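Local structure of probable sulfate-binding lipoprotein SubI (6DDN) at residues P64-V69 and T278-F283; A72-A75 and G81-V84; R155-L160 and L182-A187. The protein probably binds sulfate outside the cell membrane and delivers it for uptake into the cell. All blocks are in the same frame, centred on the assembly; numbering follows the deposited sequence.

Interaction 1: residues P64-V69 and T278-F283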
ATOM      1  N   PRO A  64      -1.199  10.180   5.427  1.00 50.99           N
ATOM      2  CA  PRO A  64      -1.878  11.352   4.847  1.00 47.36           C
ATOM      3  C   PRO A  64      -3.383  11.196   4.730  1.00 50.08           C
ATOM      4  O   PRO A  64      -4.110  12.191   4.843  1.00 53.99           O
ATOM      5  CB  PRO A  64      -1.219  11.485   3.469  1.00 43.29           C
ATOM      6  CG  PRO A  64       0.143  10.936   3.676  1.00 44.19           C
ATOM      7  CD  PRO A  64      -0.051   9.768   4.597  1.00 43.62           C
ATOM      8  N   GLY A  65      -3.876   9.981   4.512  1.00 53.14           N
ATOM      9  CA  GLY A  65      -5.305   9.770   4.460  1.00 53.11           C
ATOM     10  C   GLY A  65      -5.914   9.618   5.836  1.00 55.84           C
ATOM     11  O   GLY A  65      -7.004  10.135   6.099  1.00 60.59           O
ATOM     12  N   TRP A  66      -5.215   8.912   6.729  1.00 54.13           N
ATOM     13  CA  TRP A  66      -5.739   8.705   8.075  1.00 48.75           C
ATOM     14  C   TRP A  66      -5.846  10.019   8.834  1.00 46.61           C
ATOM     15  O   TRP A  66      -6.856  10.282   9.495  1.00 47.75           O
ATOM     16  CB  TRP A  66      -4.862   7.712   8.837  1.00 46.07           C
ATOM     17  CG  TRP A  66      -5.077   6.304   8.407  1.00 44.85           C
ATOM     18  CD1 TRP A  66      -4.160   5.473   7.834  1.00 48.01           C
ATOM     19  CD2 TRP A  66      -6.297   5.558   8.495  1.00 43.39           C
ATOM     20  NE1 TRP A  66      -4.731   4.252   7.567  1.00 49.45           N
ATOM     21  CE2 TRP A  66      -6.043   4.280   7.962  1.00 45.67           C
ATOM     22  CE3 TRP A  66      -7.577   5.846   8.977  1.00 44.98           C
ATOM     23  CZ2 TRP A  66      -7.022   3.292   7.898  1.00 49.76           C
ATOM     24  CZ3 TRP A  66      -8.546   4.866   8.910  1.00 44.78           C
ATOM     25  CH2 TRP A  66      -8.265   3.605   8.376  1.00 52.64           C
ATOM     26  N   SER A  67      -4.818  10.866   8.744  1.00 51.00           N
ATOM     27  CA  SER A  67      -4.842  12.139   9.454  1.00 52.43           C
ATOM     28  C   SER A  67      -5.868  13.112   8.886  1.00 54.31           C
ATOM     29  O   SER A  67      -6.132  14.141   9.518  1.00 59.98           O
ATOM     30  CB  SER A  67      -3.452  12.776   9.439  1.00 52.91           C
ATOM     31  OG  SER A  67      -3.020  13.021   8.117  1.00 52.88           O
ATOM     32  N   ALA A  68      -6.441  12.822   7.720  1.00 44.46           N
ATOM     33  CA  ALA A  68      -7.542  13.612   7.184  1.00 43.36           C
ATOM     34  C   ALA A  68      -8.903  13.021   7.505  1.00 49.05           C
ATOM     35  O   ALA A  68      -9.881  13.767   7.626  1.00 59.70           O
ATOM     36  CB  ALA A  68      -7.408  13.756   5.665  1.00 41.61           C
ATOM     37  N   VAL A  69      -8.984  11.698   7.656  1.00 45.47           N
ATOM     38  CA  VAL A  69     -10.259  11.046   7.924  1.00 48.57           C
ATOM     39  C   VAL A  69     -10.618  11.136   9.404  1.00 53.59           C
ATOM     40  O   VAL A  69     -11.791  11.304   9.760  1.00 59.10           O
ATOM     41  CB  VAL A  69     -10.206   9.588   7.433  1.00 47.63           C
ATOM     42  CG1 VAL A  69     -11.142   8.710   8.243  1.00 48.98           C
ATOM     43  CG2 VAL A  69     -10.540   9.516   5.953  1.00 48.88           C
ATOM     44  N   THR A 278     -15.618  -0.648  15.311  1.00 56.16           N
ATOM     45  CA  THR A 278     -16.504  -0.900  14.178  1.00 57.42           C
ATOM     46  C   THR A 278     -17.004   0.406  13.573  1.00 58.73           C
ATOM     47  O   THR A 278     -17.090   0.535  12.346  1.00 58.10           O
ATOM     48  CB  THR A 278     -17.685  -1.771  14.605  1.00 53.03           C
ATOM     49  OG1 THR A 278     -17.196  -2.964  15.230  1.00 58.07           O
ATOM     50  CG2 THR A 278     -18.540  -2.146  13.405  1.00 50.87           C
ATOM     51  N   ALA A 279     -17.338   1.383  14.418  1.00 58.67           N
ATOM     52  CA  ALA A 279     -17.778   2.677  13.911  1.00 57.77           C
ATOM     53  C   ALA A 279     -16.681   3.345  13.092  1.00 54.06           C
ATOM     54  O   ALA A 279     -16.950   3.917  12.029  1.00 53.95           O
ATOM     55  CB  ALA A 279     -18.210   3.576  15.069  1.00 58.56           C
ATOM     56  N   PHE A 280     -15.435   3.269  13.561  1.00 47.83           N
ATOM     57  CA  PHE A 280     -14.332   3.880  12.830  1.00 45.84           C
ATOM     58  C   PHE A 280     -14.041   3.149  11.528  1.00 51.81           C
ATOM     59  O   PHE A 280     -13.612   3.775  10.552  1.00 58.19           O
ATOM     60  CB  PHE A 280     -13.078   3.920  13.702  1.00 43.44           C
ATOM     61  CG  PHE A 280     -11.967   4.744  13.123  1.00 44.48           C
ATOM     62  CD1 PHE A 280     -12.229   5.973  12.548  1.00 42.73           C
ATOM     63  CD2 PHE A 280     -10.661   4.292  13.156  1.00 48.77           C
ATOM     64  CE1 PHE A 280     -11.209   6.737  12.017  1.00 43.74           C
ATOM     65  CE2 PHE A 280      -9.635   5.054  12.624  1.00 53.76           C
ATOM     66  CZ  PHE A 280      -9.910   6.276  12.055  1.00 36.85           C
ATOM     67  N   ARG A 281     -14.264   1.834  11.486  1.00 54.15           N
ATOM     68  CA  ARG A 281     -14.048   1.092  10.250  1.00 53.86           C
ATOM     69  C   ARG A 281     -15.148   1.382   9.235  1.00 55.79           C
ATOM     70  O   ARG A 281     -14.869   1.633   8.056  1.00 53.62           O
ATOM     71  CB  ARG A 281     -13.971  -0.408  10.535  1.00 53.08           C
ATOM     72  CG  ARG A 281     -13.803  -1.247   9.281  1.00 53.38           C
ATOM     73  CD  ARG A 281     -14.392  -2.631   9.454  1.00 60.10           C
ATOM     74  NE  ARG A 281     -15.849  -2.595   9.522  1.00 68.47           N
ATOM     75  CZ  ARG A 281     -16.595  -3.563  10.047  1.00 71.76           C
ATOM     76  NH1 ARG A 281     -16.018  -4.645  10.551  1.00 66.87           N
ATOM     77  NH2 ARG A 281     -17.918  -3.448  10.071  1.00 74.48           N
ATOM     78  N   ASN A 282     -16.408   1.348   9.678  1.00 54.38           N
ATOM     79  CA  ASN A 282     -17.522   1.596   8.769  1.00 53.88           C
ATOM     80  C   ASN A 282     -17.517   3.028   8.253  1.00 54.23           C
ATOM     81  O   ASN A 282     -17.949   3.279   7.122  1.00 52.78           O
ATOM     82  CB  ASN A 282     -18.845   1.284   9.467  1.00 56.48           C
ATOM     83  CG  ASN A 282     -18.997  -0.194   9.793  1.00 60.25           C
ATOM     84  OD1 ASN A 282     -18.242  -1.033   9.301  1.00 59.50           O
ATOM     85  ND2 ASN A 282     -19.981  -0.517  10.626  1.00 62.90           N
ATOM     86  N   PHE A 283     -17.024   3.974   9.056  1.00 55.57           N
ATOM     87  CA  PHE A 283     -16.952   5.361   8.609  1.00 56.86           C
ATOM     88  C   PHE A 283     -16.090   5.506   7.362  1.00 57.11           C
ATOM     89  O   PHE A 283     -16.309   6.423   6.564  1.00 54.11           O
ATOM     90  CB  PHE A 283     -16.412   6.245   9.735  1.00 52.31           C
ATOM     91  CG  PHE A 283     -16.317   7.700   9.373  1.00 45.60           C
ATOM     92  CD1 PHE A 283     -17.444   8.506   9.382  1.00 45.73           C
ATOM     93  CD2 PHE A 283     -15.099   8.263   9.029  1.00 42.66           C
ATOM     94  CE1 PHE A 283     -17.359   9.845   9.051  1.00 46.37           C
ATOM     95  CE2 PHE A 283     -15.007   9.601   8.698  1.00 43.33           C
ATOM     96  CZ  PHE A 283     -16.138  10.393   8.708  1.00 45.20           C
TER
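Two helices of a periplasmic-binding-protein lobe, 63-74 and 274-284, meet here through Trp66 and Val69 on one side and Phe280 and Phe283 on the other, all four buried and with no hydrogen bond between the segments. The short segments run at 111° to each other and their axes come no closer than 12.6 Å, a gap bridged largely by the aromatic side chains; the nearest alpha carbons, those of Val69 and Phe283, are 8.8 Å apart. The outer rim of the indole does the touching at one end: Trp66 CZ3 lies 3.7 Å from Phe280 CZ, and Trp66 CE3 follows at 3.9 Å from the same Phe280 CZ. The six-membered ring of Trp66 and the ring of Phe280 are inclined at 46°, neither stacked nor edge-to-face. Phe280 extends this far because its CG stands opposite the backbone N (chi1 -170°), which carries the ring across the gap. Helix 63-74 is the crossover helix of the beta-alpha-beta unit between strands 53-58 and 83-88, and helix 274-284 lies across it although it comes from a distant part of the sequence, an assembly in keeping with a lobe built from separate parts of the chain. The indole is also fixed at its polar end, where Trp66 NE1 bonds to Asn108 OD1, and Trp293 of helix 287-295 meets it edge-to-face. Val69 turns toward the partner helix and sets CG1 at the in-plane edge of the Phe283 ring, 4.0 Å from Phe283 CE2. That same carbon, Phe283 CE2, also approaches the carbonyl Val69 O at 3.8 Å. Val69 CG1 lies farther from Phe280 CE1, at 4.3 Å, so this methyl sits near both phenylalanines.

Interaction 2: residues A72-A75 and G81-V84; sequences AFNA and GVQV
The side-chain amide of Asn74 reaches across to the backbone of Val82, with Asn74 ND2 donating to Val82 O at 2.7 Å. The oxygen lies close to the amide plane of Asn74, but the nitrogen sits well above the carbonyl plane of Val82, and the N-H...O angle of 135° makes the bond bent. Asn74 ND2 also bonds to Gly79 O, so one amide nitrogen serves two carbonyls of the connection leading into the strand. At the other end of the amide, a water donates to Asn74 OD1 at 2.9 Å and accepts a weak bond from Val84 N. Beside this polar link, Phe73 directs its ring toward the two valines, CG being opposite the backbone N (chi1 176°). Val82 CG1 presses on the far part of that ring, 3.3 Å from Phe73 CE2, while Val84 CG2 approaches nearer its root, 4.2 Å from Phe73 CD2. The contact joins the end of helix 63-74 to the start of strand 83-88 within a beta-alpha-beta crossover; strand 53-58 pairs with strand 83-88, its Ile54 touching both valines, and helix 274-284 packs Phe280 against Phe73 and Val84.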
ATOM      1  N   ALA A  72     -12.558  14.176  10.393  1.00 47.82           N
ATOM      2  CA  ALA A  72     -13.922  14.023   9.897  1.00 50.94           C
ATOM      3  C   ALA A  72     -14.695  13.006  10.723  1.00 52.71           C
ATOM      4  O   ALA A  72     -15.890  13.188  10.989  1.00 53.39           O
ATOM      5  CB  ALA A  72     -13.906  13.610   8.427  1.00 54.38           C
ATOM      6  N   PHE A  73     -14.033  11.926  11.131  1.00 50.90           N
ATOM      7  CA  PHE A  73     -14.668  10.960  12.017  1.00 50.25           C
ATOM      8  C   PHE A  73     -15.039  11.608  13.344  1.00 54.50           C
ATOM      9  O   PHE A  73     -16.160  11.446  13.838  1.00 43.87           O
ATOM     10  CB  PHE A  73     -13.734   9.770  12.230  1.00 48.81           C
ATOM     11  CG  PHE A  73     -14.245   8.761  13.212  1.00 49.63           C
ATOM     12  CD1 PHE A  73     -15.455   8.122  13.005  1.00 47.33           C
ATOM     13  CD2 PHE A  73     -13.506   8.442  14.338  1.00 52.16           C
ATOM     14  CE1 PHE A  73     -15.922   7.187  13.907  1.00 51.20           C
ATOM     15  CE2 PHE A  73     -13.965   7.505  15.237  1.00 55.11           C
ATOM     16  CZ  PHE A  73     -15.175   6.878  15.026  1.00 51.15           C
ATOM     17  N   ASN A  74     -14.112  12.374  13.925  1.00 51.99           N
ATOM     18  CA  ASN A  74     -14.359  13.004  15.217  1.00 53.18           C
ATOM     19  C   ASN A  74     -15.440  14.075  15.151  1.00 56.01           C
ATOM     20  O   ASN A  74     -15.968  14.468  16.197  1.00 61.19           O
ATOM     21  CB  ASN A  74     -13.062  13.602  15.765  1.00 49.53           C
ATOM     22  CG  ASN A  74     -12.070  12.541  16.201  1.00 49.87           C
ATOM     23  OD1 ASN A  74     -10.877  12.633  15.916  1.00 50.90           O
ATOM     24  ND2 ASN A  74     -12.564  11.522  16.896  1.00 45.60           N
ATOM     25  N   ALA A  75     -15.783  14.555  13.959  1.00 52.43           N
ATOM     26  CA  ALA A  75     -16.859  15.520  13.795  1.00 53.45           C
ATOM     27  C   ALA A  75     -18.192  14.862  13.463  1.00 56.27           C
ATOM     28  O   ALA A  75     -19.151  15.567  13.133  1.00 62.00           O
ATOM     29  CB  ALA A  75     -16.496  16.540  12.713  1.00 52.33           C
ATOM     30  N   GLY A  81     -15.667  12.290  20.440  1.00 76.82           N
ATOM     31  CA  GLY A  81     -15.158  11.811  21.701  1.00 75.53           C
ATOM     32  C   GLY A  81     -14.187  10.653  21.601  1.00 72.02           C
ATOM     33  O   GLY A  81     -13.364  10.478  22.506  1.00 77.61           O
ATOM     34  N   VAL A  82     -14.258   9.851  20.545  1.00 65.21           N
ATOM     35  CA  VAL A  82     -13.378   8.697  20.417  1.00 66.02           C
ATOM     36  C   VAL A  82     -12.094   9.146  19.731  1.00 65.29           C
ATOM     37  O   VAL A  82     -12.064   9.403  18.524  1.00 62.52           O
ATOM     38  CB  VAL A  82     -14.056   7.535  19.679  1.00 65.38           C
ATOM     39  CG1 VAL A  82     -14.755   8.012  18.431  1.00 67.01           C
ATOM     40  CG2 VAL A  82     -13.043   6.442  19.354  1.00 63.56           C
ATOM     41  N   GLN A  83     -11.034   9.259  20.521  1.00 67.04           N
ATOM     42  CA  GLN A  83      -9.735   9.672  20.023  1.00 64.77           C
ATOM     43  C   GLN A  83      -9.023   8.489  19.379  1.00 65.01           C
ATOM     44  O   GLN A  83      -9.032   7.374  19.910  1.00 65.68           O
ATOM     45  CB  GLN A  83      -8.915  10.253  21.175  1.00 66.88           C
ATOM     46  CG  GLN A  83      -7.416  10.292  20.979  1.00 70.49           C
ATOM     47  CD  GLN A  83      -6.680   9.890  22.244  1.00 80.10           C
ATOM     48  OE1 GLN A  83      -7.207   9.143  23.070  1.00 87.37           O
ATOM     49  NE2 GLN A  83      -5.466  10.401  22.413  1.00 79.37           N
ATOM     50  N   VAL A  84      -8.423   8.732  18.218  1.00 60.43           N
ATOM     51  CA  VAL A  84      -7.777   7.693  17.426  1.00 58.25           C
ATOM     52  C   VAL A  84      -6.272   7.892  17.524  1.00 63.61           C
ATOM     53  O   VAL A  84      -5.732   8.879  17.006  1.00 71.62           O
ATOM     54  CB  VAL A  84      -8.241   7.719  15.962  1.00 52.96           C
ATOM     55  CG1 VAL A  84      -7.520   6.642  15.159  1.00 48.64           C
ATOM     56  CG2 VAL A  84      -9.751   7.541  15.875  1.00 51.23           C
TER
HETATM   57  O   HOH W   1      -8.491  12.005  17.348  1.00 52.35           O

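Interaction 3: residues R155-L160 and L182-A187; sequences RDWDDL and LLAPYA. With SO4 (sulfate ion), chain G.
A proline inside a helix lies over the face of a tryptophan: Pro185 CB is 3.8 Å from the centroid of the six-membered ring of Trp157, 15° off the ring normal, a CH-pi contact. The pyrrolidine spreads over the benzene half of the indole, its CD 3.6 Å from Trp157 CH2. Ala184 adds its methyl obliquely, with CB 3.5 Å from Trp157 CZ2. Helix 177-190 is kinked at this proline, whose nitrogen makes no bond to the preceding turn. On the indole, NE1 is held by Gln257 O, and Phe144 meets the ring edge-to-face.

The backbone of Trp157 also meets a sulfate ion, probably from the crystallisation liquor: Trp157 N donates to sulfate O2 at 2.8 Å, nearly straight at 170°, and Gln257 N binds the same ion. In the same loop, Asp159 OD2 accepts from Arg155 N at 2.7 Å and from Asp156 N, the two reaching opposite faces of its carboxylate. In return, Asp159 N donates to Asp156 OD2 at 3.0 Å, nearly in line with the C-O bond. This acceptance from the backbone N three residues on is an Asx motif, at the start of a stretch, 157-160, whose backbone has helical angles.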
ATOM      1  N   ARG A 155      10.553   5.692 -17.989  1.00 58.57           N
ATOM      2  CA  ARG A 155       9.161   5.590 -18.417  1.00 57.07           C
ATOM      3  C   ARG A 155       8.568   4.191 -18.324  1.00 52.77           C
ATOM      4  O   ARG A 155       7.338   4.069 -18.366  1.00 52.56           O
ATOM      5  CB  ARG A 155       9.001   6.082 -19.867  1.00 58.53           C
ATOM      6  CG  ARG A 155       9.592   7.453 -20.159  1.00 61.15           C
ATOM      7  CD  ARG A 155       8.648   8.584 -19.779  1.00 69.48           C
ATOM      8  NE  ARG A 155       9.346   9.867 -19.738  1.00 78.09           N
ATOM      9  CZ  ARG A 155       8.877  10.962 -19.146  1.00 81.03           C
ATOM     10  NH1 ARG A 155       7.698  10.941 -18.538  1.00 84.24           N
ATOM     11  NH2 ARG A 155       9.587  12.082 -19.163  1.00 78.40           N
ATOM     12  N   ASP A 156       9.376   3.140 -18.208  1.00 50.18           N
ATOM     13  CA  ASP A 156       8.834   1.788 -18.245  1.00 55.00           C
ATOM     14  C   ASP A 156       9.761   0.844 -17.488  1.00 54.46           C
ATOM     15  O   ASP A 156      10.849   1.225 -17.052  1.00 56.15           O
ATOM     16  CB  ASP A 156       8.592   1.336 -19.695  1.00 58.98           C
ATOM     17  CG  ASP A 156       9.875   1.128 -20.489  1.00 62.98           C
ATOM     18  OD1 ASP A 156       9.764   0.801 -21.688  1.00 66.80           O
ATOM     19  OD2 ASP A 156      10.986   1.288 -19.945  1.00 65.38           O
ATOM     20  N   TRP A 157       9.309  -0.405 -17.342  1.00 53.68           N
ATOM     21  CA  TRP A 157      10.043  -1.366 -16.525  1.00 47.58           C
ATOM     22  C   TRP A 157      11.409  -1.690 -17.113  1.00 51.14           C
ATOM     23  O   TRP A 157      12.357  -1.951 -16.364  1.00 55.11           O
ATOM     24  CB  TRP A 157       9.221  -2.641 -16.351  1.00 48.10           C
ATOM     25  CG  TRP A 157       8.095  -2.465 -15.387  1.00 48.06           C
ATOM     26  CD1 TRP A 157       6.766  -2.441 -15.677  1.00 49.81           C
ATOM     27  CD2 TRP A 157       8.200  -2.271 -13.973  1.00 47.06           C
ATOM     28  NE1 TRP A 157       6.033  -2.248 -14.534  1.00 49.42           N
ATOM     29  CE2 TRP A 157       6.891  -2.141 -13.473  1.00 47.42           C
ATOM     30  CE3 TRP A 157       9.274  -2.196 -13.082  1.00 51.40           C
ATOM     31  CZ2 TRP A 157       6.626  -1.941 -12.121  1.00 50.34           C
ATOM     32  CZ3 TRP A 157       9.009  -2.000 -11.738  1.00 50.92           C
ATOM     33  CH2 TRP A 157       7.695  -1.872 -11.271  1.00 51.40           C
ATOM     34  N   ASP A 158      11.533  -1.678 -18.442  1.00 54.15           N
ATOM     35  CA  ASP A 158      12.837  -1.899 -19.056  1.00 56.20           C
ATOM     36  C   ASP A 158      13.830  -0.811 -18.669  1.00 48.91           C
ATOM     37  O   ASP A 158      15.041  -1.056 -18.644  1.00 47.33           O
ATOM     38  CB  ASP A 158      12.699  -1.975 -20.578  1.00 63.69           C
ATOM     39  CG  ASP A 158      12.232  -3.335 -21.053  1.00 67.65           C
ATOM     40  OD1 ASP A 158      12.367  -4.313 -20.286  1.00 66.73           O
ATOM     41  OD2 ASP A 158      11.734  -3.427 -22.196  1.00 69.18           O
ATOM     42  N   ASP A 159      13.340   0.393 -18.361  1.00 45.69           N
ATOM     43  CA  ASP A 159      14.230   1.479 -17.970  1.00 47.17           C
ATOM     44  C   ASP A 159      14.945   1.197 -16.655  1.00 49.67           C
ATOM     45  O   ASP A 159      16.006   1.780 -16.407  1.00 53.96           O
ATOM     46  CB  ASP A 159      13.453   2.793 -17.865  1.00 47.54           C
ATOM     47  CG  ASP A 159      13.163   3.409 -19.220  1.00 51.77           C
ATOM     48  OD1 ASP A 159      14.004   3.272 -20.132  1.00 53.07           O
ATOM     49  OD2 ASP A 159      12.093   4.032 -19.372  1.00 56.19           O
ATOM     50  N   LEU A 160      14.394   0.326 -15.810  1.00 46.13           N
ATOM     51  CA  LEU A 160      15.036   0.000 -14.543  1.00 44.96           C
ATOM     52  C   LEU A 160      16.230  -0.928 -14.710  1.00 47.79           C
ATOM     53  O   LEU A 160      17.016  -1.073 -13.768  1.00 48.56           O
ATOM     54  CB  LEU A 160      14.032  -0.639 -13.579  1.00 42.79           C
ATOM     55  CG  LEU A 160      12.746   0.117 -13.242  1.00 44.27           C
ATOM     56  CD1 LEU A 160      12.195  -0.353 -11.904  1.00 43.31           C
ATOM     57  CD2 LEU A 160      12.958   1.624 -13.236  1.00 45.24           C
ATOM     58  N   LEU A 182       7.515  -5.709  -6.470  1.00 36.59           N
ATOM     59  CA  LEU A 182       8.031  -6.823  -7.252  1.00 47.08           C
ATOM     60  C   LEU A 182       6.943  -7.588  -7.992  1.00 52.78           C
ATOM     61  O   LEU A 182       7.241  -8.230  -9.005  1.00 53.60           O
ATOM     62  CB  LEU A 182       8.811  -7.790  -6.352  1.00 52.10           C
ATOM     63  CG  LEU A 182      10.004  -7.175  -5.615  1.00 52.42           C
ATOM     64  CD1 LEU A 182      10.905  -8.259  -5.049  1.00 52.41           C
ATOM     65  CD2 LEU A 182      10.787  -6.246  -6.530  1.00 52.21           C
ATOM     66  N   LEU A 183       5.695  -7.525  -7.519  1.00 48.23           N
ATOM     67  CA  LEU A 183       4.596  -8.147  -8.247  1.00 48.07           C
ATOM     68  C   LEU A 183       4.356  -7.455  -9.584  1.00 52.06           C
ATOM     69  O   LEU A 183       4.105  -8.121 -10.595  1.00 58.75           O
ATOM     70  CB  LEU A 183       3.327  -8.118  -7.399  1.00 42.59           C
ATOM     71  CG  LEU A 183       3.208  -9.224  -6.356  1.00 41.04           C
ATOM     72  CD1 LEU A 183       2.154  -8.867  -5.320  1.00 42.31           C
ATOM     73  CD2 LEU A 183       2.890 -10.553  -7.026  1.00 39.67           C
ATOM     74  N   ALA A 184       4.422  -6.123  -9.606  1.00 50.16           N
ATOM     75  CA  ALA A 184       4.166  -5.391 -10.844  1.00 52.23           C
ATOM     76  C   ALA A 184       5.140  -5.759 -11.957  1.00 49.34           C
ATOM     77  O   ALA A 184       4.678  -6.098 -13.061  1.00 45.32           O
ATOM     78  CB  ALA A 184       4.171  -3.884 -10.564  1.00 51.51           C
ATOM     79  N   PRO A 185       6.463  -5.730 -11.760  1.00 48.55           N
ATOM     80  CA  PRO A 185       7.352  -6.121 -12.860  1.00 50.55           C
ATOM     81  C   PRO A 185       7.248  -7.592 -13.210  1.00 58.05           C
ATOM     82  O   PRO A 185       7.429  -7.953 -14.380  1.00 62.62           O
ATOM     83  CB  PRO A 185       8.742  -5.761 -12.325  1.00 44.01           C
ATOM     84  CG  PRO A 185       8.611  -5.900 -10.866  1.00 43.89           C
ATOM     85  CD  PRO A 185       7.237  -5.376 -10.557  1.00 47.02           C
ATOM     86  N   TYR A 186       6.960  -8.456 -12.235  1.00 54.07           N
ATOM     87  CA  TYR A 186       6.736  -9.860 -12.552  1.00 53.55           C
ATOM     88  C   TYR A 186       5.502 -10.024 -13.426  1.00 48.62           C
ATOM     89  O   TYR A 186       5.553 -10.671 -14.477  1.00 50.55           O
ATOM     90  CB  TYR A 186       6.593 -10.686 -11.277  1.00 39.49           C
ATOM     91  CG  TYR A 186       6.117 -12.090 -11.566  1.00 44.01           C
ATOM     92  CD1 TYR A 186       6.977 -13.033 -12.111  1.00 46.17           C
ATOM     93  CD2 TYR A 186       4.803 -12.464 -11.321  1.00 45.36           C
ATOM     94  CE1 TYR A 186       6.548 -14.314 -12.393  1.00 51.24           C
ATOM     95  CE2 TYR A 186       4.362 -13.744 -11.602  1.00 49.14           C
ATOM     96  CZ  TYR A 186       5.239 -14.665 -12.135  1.00 56.93           C
ATOM     97  OH  TYR A 186       4.808 -15.942 -12.415  1.00 61.83           O
ATOM     98  N   ALA A 187       4.377  -9.442 -13.001  1.00 46.23           N
ATOM     99  CA  ALA A 187       3.154  -9.528 -13.790  1.00 48.62           C
ATOM    100  C   ALA A 187       3.338  -8.906 -15.168  1.00 52.11           C
ATOM    101  O   ALA A 187       2.814  -9.416 -16.164  1.00 57.65           O
ATOM    102  CB  ALA A 187       2.003  -8.853 -13.045  1.00 50.33           C
TER
HETATM  103  S   SO4 G 405       5.892  -1.923 -19.207  1.00121.53           S
HETATM  104  O1  SO4 G 405       5.111  -2.133 -17.997  1.00122.34           O
HETATM  105  O2  SO4 G 405       7.012  -1.050 -18.891  1.00117.23           O
HETATM  106  O3  SO4 G 405       6.401  -3.200 -19.700  1.00125.12           O
HETATM  107  O4  SO4 G 405       5.043  -1.305 -20.220  1.00123.59           O

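From the N terminus, helix 63-74 enters interaction 1 first, then interaction 2, which closes a short loop as the chain turns into strand 83-88. Interaction 3 follows in series and joins the loop at 155-160 to helix 177-190. Only at helix 274-284 does interaction 1 close, so its long loop encloses both others. Interactions 1 and 2 share helix 63-74 and touch: Phe280 CD1 lies 3.3 Å from Phe73 CD2, so the two contacts pack directly against each other. Interaction 3 stands on the opposite side of the chain's centre, its nearest atoms about 20 Å from interaction 1 and about 27 Å from interaction 2.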